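Local coordinates for UPF0033 domain-containing protein (Desulfitobacterium hafniense, PDB 3HZ7) that is of unknown function but, as a TusA-family domain cut from a longer protein, is probably involved in sulfur transfer, at residues 28-42 with 60-74. Numbering follows the deposited sequence.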
loop_
_atom_site.group_PDB
_atom_site.type_symbol
_atom_site.label_atom_id
_atom_site.label_comp_id
_atom_site.label_asym_id
_atom_site.label_seq_id
_atom_site.Cartn_x
_atom_site.Cartn_y
_atom_site.Cartn_z
ATOM N N ALA A 28 -9.803 14.559 1.228
ATOM C CA ALA A 28 -10.925 13.612 1.179
ATOM C C ALA A 28 -10.502 12.158 1.522
ATOM O O ALA A 28 -11.314 11.304 1.874
ATOM C CB ALA A 28 -11.569 13.667 -0.204
ATOM N N GLY A 29 -9.226 11.859 1.461
ATOM C CA GLY A 29 -8.898 10.484 1.786
ATOM C C GLY A 29 -9.447 9.490 0.780
ATOM O O GLY A 29 -10.063 9.836 -0.237
ATOM N N GLY A 30 -9.258 8.233 1.096
ATOM C CA GLY A 30 -9.653 7.179 0.199
ATOM C C GLY A 30 -8.872 5.932 0.553
ATOM O O GLY A 30 -8.308 5.826 1.673
ATOM N N VAL A 31 -8.786 5.021 -0.407
ATOM C CA VAL A 31 -8.144 3.735 -0.161
ATOM C C VAL A 31 -7.124 3.403 -1.215
ATOM O O VAL A 31 -7.432 3.533 -2.395
ATOM C CB VAL A 31 -9.209 2.610 -0.158
ATOM C CG1 VAL A 31 -8.529 1.292 0.217
ATOM C CG2 VAL A 31 -10.378 2.942 0.847
ATOM N N VAL A 32 -5.911 2.976 -0.802
ATOM C CA VAL A 32 -4.915 2.591 -1.792
ATOM C C VAL A 32 -4.519 1.169 -1.459
ATOM O O VAL A 32 -4.027 0.879 -0.348
ATOM C CB VAL A 32 -3.640 3.536 -1.785
ATOM C CG1 VAL A 32 -2.581 3.029 -2.834
ATOM C CG2 VAL A 32 -4.058 5.049 -2.094
ATOM N N THR A 33 -4.747 0.251 -2.372
ATOM C CA THR A 33 -4.315 -1.138 -2.118
ATOM C C THR A 33 -3.111 -1.344 -3.024
ATOM O O THR A 33 -3.071 -0.798 -4.153
ATOM C CB THR A 33 -5.338 -2.180 -2.454
ATOM O OG1 THR A 33 -6.227 -1.658 -3.400
ATOM C CG2 THR A 33 -6.132 -2.483 -1.316
ATOM N N VAL A 34 -2.145 -2.118 -2.523
ATOM C CA VAL A 34 -0.924 -2.388 -3.269
ATOM C C VAL A 34 -0.636 -3.877 -3.315
ATOM O O VAL A 34 -0.638 -4.537 -2.272
ATOM C CB VAL A 34 0.282 -1.713 -2.580
ATOM C CG1 VAL A 34 1.539 -1.690 -3.560
ATOM C CG2 VAL A 34 -0.128 -0.347 -2.047
ATOM N N LEU A 35 -0.388 -4.403 -4.495
ATOM C CA LEU A 35 -0.007 -5.811 -4.610
ATOM C C LEU A 35 1.549 -5.956 -4.602
ATOM O O LEU A 35 2.263 -5.348 -5.466
ATOM C CB LEU A 35 -0.589 -6.411 -5.891
ATOM C CG LEU A 35 -2.094 -6.208 -6.128
ATOM C CD1 LEU A 35 -2.520 -6.863 -7.495
ATOM C CD2 LEU A 35 -2.871 -6.872 -4.968
ATOM N N VAL A 36 2.078 -6.676 -3.609
ATOM C CA VAL A 36 3.539 -6.946 -3.536
ATOM C C VAL A 36 3.827 -8.449 -3.394
ATOM O O VAL A 36 2.947 -9.259 -3.071
ATOM C CB VAL A 36 4.288 -6.132 -2.436
ATOM C CG1 VAL A 36 4.205 -4.664 -2.799
ATOM C CG2 VAL A 36 3.694 -6.400 -0.963
ATOM N N ASP A 37 5.050 -8.841 -3.754
ATOM C CA ASP A 37 5.408 -10.249 -3.710
ATOM C C ASP A 37 6.425 -10.621 -2.636
ATOM O O ASP A 37 7.123 -11.611 -2.796
ATOM C CB ASP A 37 5.919 -10.692 -5.079
ATOM C CG ASP A 37 7.205 -9.959 -5.503
ATOM O OD1 ASP A 37 7.989 -9.517 -4.634
ATOM O OD2 ASP A 37 7.434 -9.850 -6.735
ATOM N N ASN A 38 6.542 -9.849 -1.563
ATOM C CA ASN A 38 7.491 -10.247 -0.518
ATOM C C ASN A 38 7.098 -9.503 0.739
ATOM O O ASN A 38 6.562 -8.399 0.664
ATOM C CB ASN A 38 8.976 -9.935 -0.959
ATOM C CG ASN A 38 9.232 -8.457 -1.118
ATOM O OD1 ASN A 38 9.422 -7.760 -0.144
ATOM N ND2 ASN A 38 9.189 -7.964 -2.348
ATOM N N ASP A 39 7.370 -10.118 1.889
ATOM C CA ASP A 39 7.022 -9.587 3.207
ATOM C C ASP A 39 7.690 -8.305 3.575
ATOM O O ASP A 39 7.170 -7.504 4.358
ATOM C CB ASP A 39 7.372 -10.607 4.289
ATOM C CG ASP A 39 6.218 -11.451 4.674
ATOM O OD1 ASP A 39 5.978 -12.490 3.999
ATOM O OD2 ASP A 39 5.550 -11.047 5.670
ATOM N N ILE A 40 8.899 -8.153 3.055
ATOM C CA ILE A 40 9.686 -6.977 3.307
ATOM C C ILE A 40 8.957 -5.748 2.764
ATOM O O ILE A 40 8.886 -4.714 3.415
ATOM C CB ILE A 40 11.079 -7.107 2.619
ATOM C CG1 ILE A 40 11.857 -8.289 3.238
ATOM C CG2 ILE A 40 11.865 -5.797 2.798
ATOM C CD1 ILE A 40 12.379 -7.979 4.638
ATOM N N SER A 41 8.408 -5.870 1.574
ATOM C CA SER A 41 7.688 -4.741 0.983
ATOM C C SER A 41 6.462 -4.403 1.823
ATOM O O SER A 41 6.172 -3.208 2.089
ATOM C CB SER A 41 7.260 -5.070 -0.453
ATOM O OG SER A 41 8.399 -5.181 -1.290
ATOM N N ARG A 42 5.764 -5.459 2.271
ATOM C CA ARG A 42 4.556 -5.287 3.081
ATOM C C ARG A 42 4.925 -4.491 4.331
ATOM O O ARG A 42 4.267 -3.488 4.706
ATOM C CB ARG A 42 3.979 -6.680 3.409
ATOM C CG ARG A 42 2.649 -6.651 4.168
ATOM C CD ARG A 42 2.882 -6.622 5.700
ATOM N NE ARG A 42 3.692 -7.790 6.016
ATOM C CZ ARG A 42 4.241 -8.066 7.194
ATOM N NH1 ARG A 42 4.967 -9.172 7.315
ATOM N NH2 ARG A 42 4.059 -7.266 8.231
ATOM N N GLU A 60 -2.379 -12.183 2.745
ATOM C CA GLU A 60 -1.521 -13.018 1.902
ATOM C C GLU A 60 -2.403 -13.897 1.051
ATOM O O GLU A 60 -2.987 -14.843 1.556
ATOM C CB GLU A 60 -0.574 -13.863 2.788
ATOM C CG GLU A 60 0.627 -13.043 3.356
ATOM C CD GLU A 60 1.244 -13.612 4.655
ATOM O OE1 GLU A 60 0.796 -14.692 5.125
ATOM O OE2 GLU A 60 2.180 -12.971 5.203
ATOM N N LYS A 61 -2.484 -13.581 -0.243
ATOM C CA LYS A 61 -3.333 -14.303 -1.180
ATOM C C LYS A 61 -2.643 -15.483 -1.861
ATOM O O LYS A 61 -1.549 -15.919 -1.459
ATOM C CB LYS A 61 -3.863 -13.348 -2.259
ATOM C CG LYS A 61 -4.528 -12.071 -1.732
ATOM C CD LYS A 61 -4.611 -11.009 -2.828
ATOM C CE LYS A 61 -6.037 -10.643 -3.149
ATOM N NZ LYS A 61 -6.712 -10.082 -1.930
ATOM N N ASP A 62 -3.299 -15.998 -2.898
ATOM C CA ASP A 62 -2.767 -17.129 -3.643
ATOM C C ASP A 62 -1.644 -16.755 -4.601
ATOM O O ASP A 62 -1.620 -15.662 -5.196
ATOM C CB ASP A 62 -3.886 -17.838 -4.407
ATOM C CG ASP A 62 -4.604 -18.880 -3.549
ATOM O OD1 ASP A 62 -5.648 -19.411 -4.004
ATOM O OD2 ASP A 62 -4.115 -19.163 -2.420
ATOM N N ASN A 63 -0.703 -17.687 -4.711
ATOM C CA ASN A 63 0.463 -17.564 -5.574
ATOM C C ASN A 63 1.438 -16.534 -5.041
ATOM O O ASN A 63 2.120 -15.878 -5.807
ATOM C CB ASN A 63 0.021 -17.228 -7.009
ATOM C CG ASN A 63 1.166 -17.327 -8.028
ATOM O OD1 ASN A 63 2.056 -18.198 -7.930
ATOM N ND2 ASN A 63 1.134 -16.442 -9.031
ATOM N N GLY A 64 1.500 -16.416 -3.715
ATOM C CA GLY A 64 2.403 -15.471 -3.073
ATOM C C GLY A 64 2.086 -13.967 -3.121
ATOM O O GLY A 64 2.900 -13.160 -2.642
ATOM N N VAL A 65 0.953 -13.567 -3.697
ATOM C CA VAL A 65 0.627 -12.142 -3.748
ATOM C C VAL A 65 0.200 -11.611 -2.386
ATOM O O VAL A 65 -0.696 -12.186 -1.718
ATOM C CB VAL A 65 -0.532 -11.820 -4.729
ATOM C CG1 VAL A 65 -0.943 -10.323 -4.610
ATOM C CG2 VAL A 65 -0.097 -12.105 -6.187
ATOM N N ILE A 66 0.850 -10.548 -1.954
ATOM C CA ILE A 66 0.454 -9.903 -0.731
ATOM C C ILE A 66 -0.304 -8.591 -1.071
ATOM O O ILE A 66 0.186 -7.717 -1.839
ATOM C CB ILE A 66 1.651 -9.632 0.154
ATOM C CG1 ILE A 66 2.370 -10.970 0.465
ATOM C CG2 ILE A 66 1.188 -8.969 1.406
ATOM C CD1 ILE A 66 3.736 -10.826 1.030
ATOM N N GLU A 67 -1.521 -8.452 -0.539
ATOM C CA GLU A 67 -2.257 -7.225 -0.783
ATOM C C GLU A 67 -2.251 -6.404 0.477
ATOM O O GLU A 67 -2.654 -6.881 1.524
ATOM C CB GLU A 67 -3.682 -7.530 -1.240
ATOM C CG GLU A 67 -4.412 -6.278 -1.648
ATOM C CD GLU A 67 -5.632 -6.525 -2.531
ATOM O OE1 GLU A 67 -5.772 -7.614 -3.111
ATOM O OE2 GLU A 67 -6.451 -5.603 -2.668
ATOM N N VAL A 68 -1.730 -5.174 0.388
ATOM C CA VAL A 68 -1.675 -4.271 1.530
ATOM C C VAL A 68 -2.678 -3.153 1.213
ATOM O O VAL A 68 -2.577 -2.455 0.189
ATOM C CB VAL A 68 -0.223 -3.677 1.700
ATOM C CG1 VAL A 68 -0.108 -2.816 2.934
ATOM C CG2 VAL A 68 0.792 -4.833 1.767
ATOM N N THR A 69 -3.632 -2.965 2.093
ATOM C CA THR A 69 -4.650 -1.941 1.886
ATOM C C THR A 69 -4.432 -0.776 2.849
ATOM O O THR A 69 -4.311 -0.977 4.079
ATOM C CB THR A 69 -6.029 -2.581 2.054
ATOM O OG1 THR A 69 -6.116 -3.669 1.126
ATOM C CG2 THR A 69 -7.161 -1.561 1.791
ATOM N N ILE A 70 -4.336 0.441 2.300
ATOM C CA ILE A 70 -4.098 1.599 3.139
ATOM C C ILE A 70 -5.249 2.547 3.007
ATOM O O ILE A 70 -5.639 2.927 1.890
ATOM C CB ILE A 70 -2.756 2.338 2.755
ATOM C CG1 ILE A 70 -1.628 1.311 2.744
ATOM C CG2 ILE A 70 -2.537 3.562 3.684
ATOM C CD1 ILE A 70 -0.167 1.816 2.312
ATOM N N VAL A 71 -5.764 2.973 4.162
ATOM C CA VAL A 71 -6.910 3.859 4.202
ATOM C C VAL A 71 -6.567 5.238 4.751
ATOM O O VAL A 71 -5.942 5.352 5.808
ATOM C CB VAL A 71 -8.069 3.266 5.089
ATOM C CG1 VAL A 71 -9.232 4.224 5.086
ATOM C CG2 VAL A 71 -8.512 1.917 4.565
ATOM N N ALA A 72 -7.022 6.262 4.024
ATOM C CA ALA A 72 -6.832 7.663 4.364
ATOM C C ALA A 72 -8.190 8.194 4.781
ATOM O O ALA A 72 -8.288 9.050 5.692
ATOM C CB ALA A 72 -6.275 8.434 3.131
ATOM N N GLY A 73 -9.247 7.700 4.157
ATOM C CA GLY A 73 -10.562 8.129 4.574
ATOM C C GLY A 73 -11.807 7.619 3.856
ATOM O O GLY A 73 -12.923 7.940 4.289
ATOM N N GLU A 74 -11.656 6.821 2.799
ATOM C CA GLU A 74 -12.816 6.389 2.022
ATOM C C GLU A 74 -13.897 5.814 2.936
ATOM O O GLU A 74 -14.495 6.541 3.747
ATOM C CB GLU A 74 -12.417 5.375 0.933
ATOM C CG GLU A 74 -13.289 5.385 -0.374
ATOM C CD GLU A 74 -12.576 4.769 -1.660
ATOM O OE1 GLU A 74 -11.567 5.320 -2.202
ATOM O OE2 GLU A 74 -13.044 3.707 -2.133
#
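V32, V34 and V36 pair with I70, V68 and I66 respectively, two backbone hydrogen bonds to a pair, joining strands 31-36 and 66-71 as antiparallel neighbours at the middle of the four-stranded sheet. A72 N closes the ladder on G30 O at 2.7 Å, and G73 N reaches the same oxygen at 3.3 Å, so one carbonyl, accepting from both, ends the strand pair. Beyond the other end, the salt bridge from R42 NH1 to D39 OD2 (2.6 Å) lies in the guanidinium plane and uses the anti lone pair; E60 OE2 stands 3.9 Å from D39 OD2, carboxylate near carboxylate. Replacing D39 with an alanine would probably leave the R42 guanidinium without this mate and freer to turn. R42 sends CG anti to its own N (chi1 -176°), laying the chain's aliphatic base over the sheet, with CG 3.5 Å from V68 CG2 and also against I66 CG2, while its charged end makes a cation-pi contact with Y58. I66 CD1 pushes under the helix start, 3.6 Å from N38 C; there N38 caps the helix, its OD1 accepting from S41 N. L35 and E67 run side by side on the opposite face, L35 CD2 lying 3.5 Å from E67 OE1, which also takes a weak hydrogen bond from K61 NZ as part of a salt bridge. Thus the face of V32, V34, V36, I66, V68 and I70 is apolar, packed beneath helices 13-23 and 39-52 in the alpha-beta sandwich of TusA-like domains, whereas the face of T33, L35, E67 and T69 mixes methyls with polar groups.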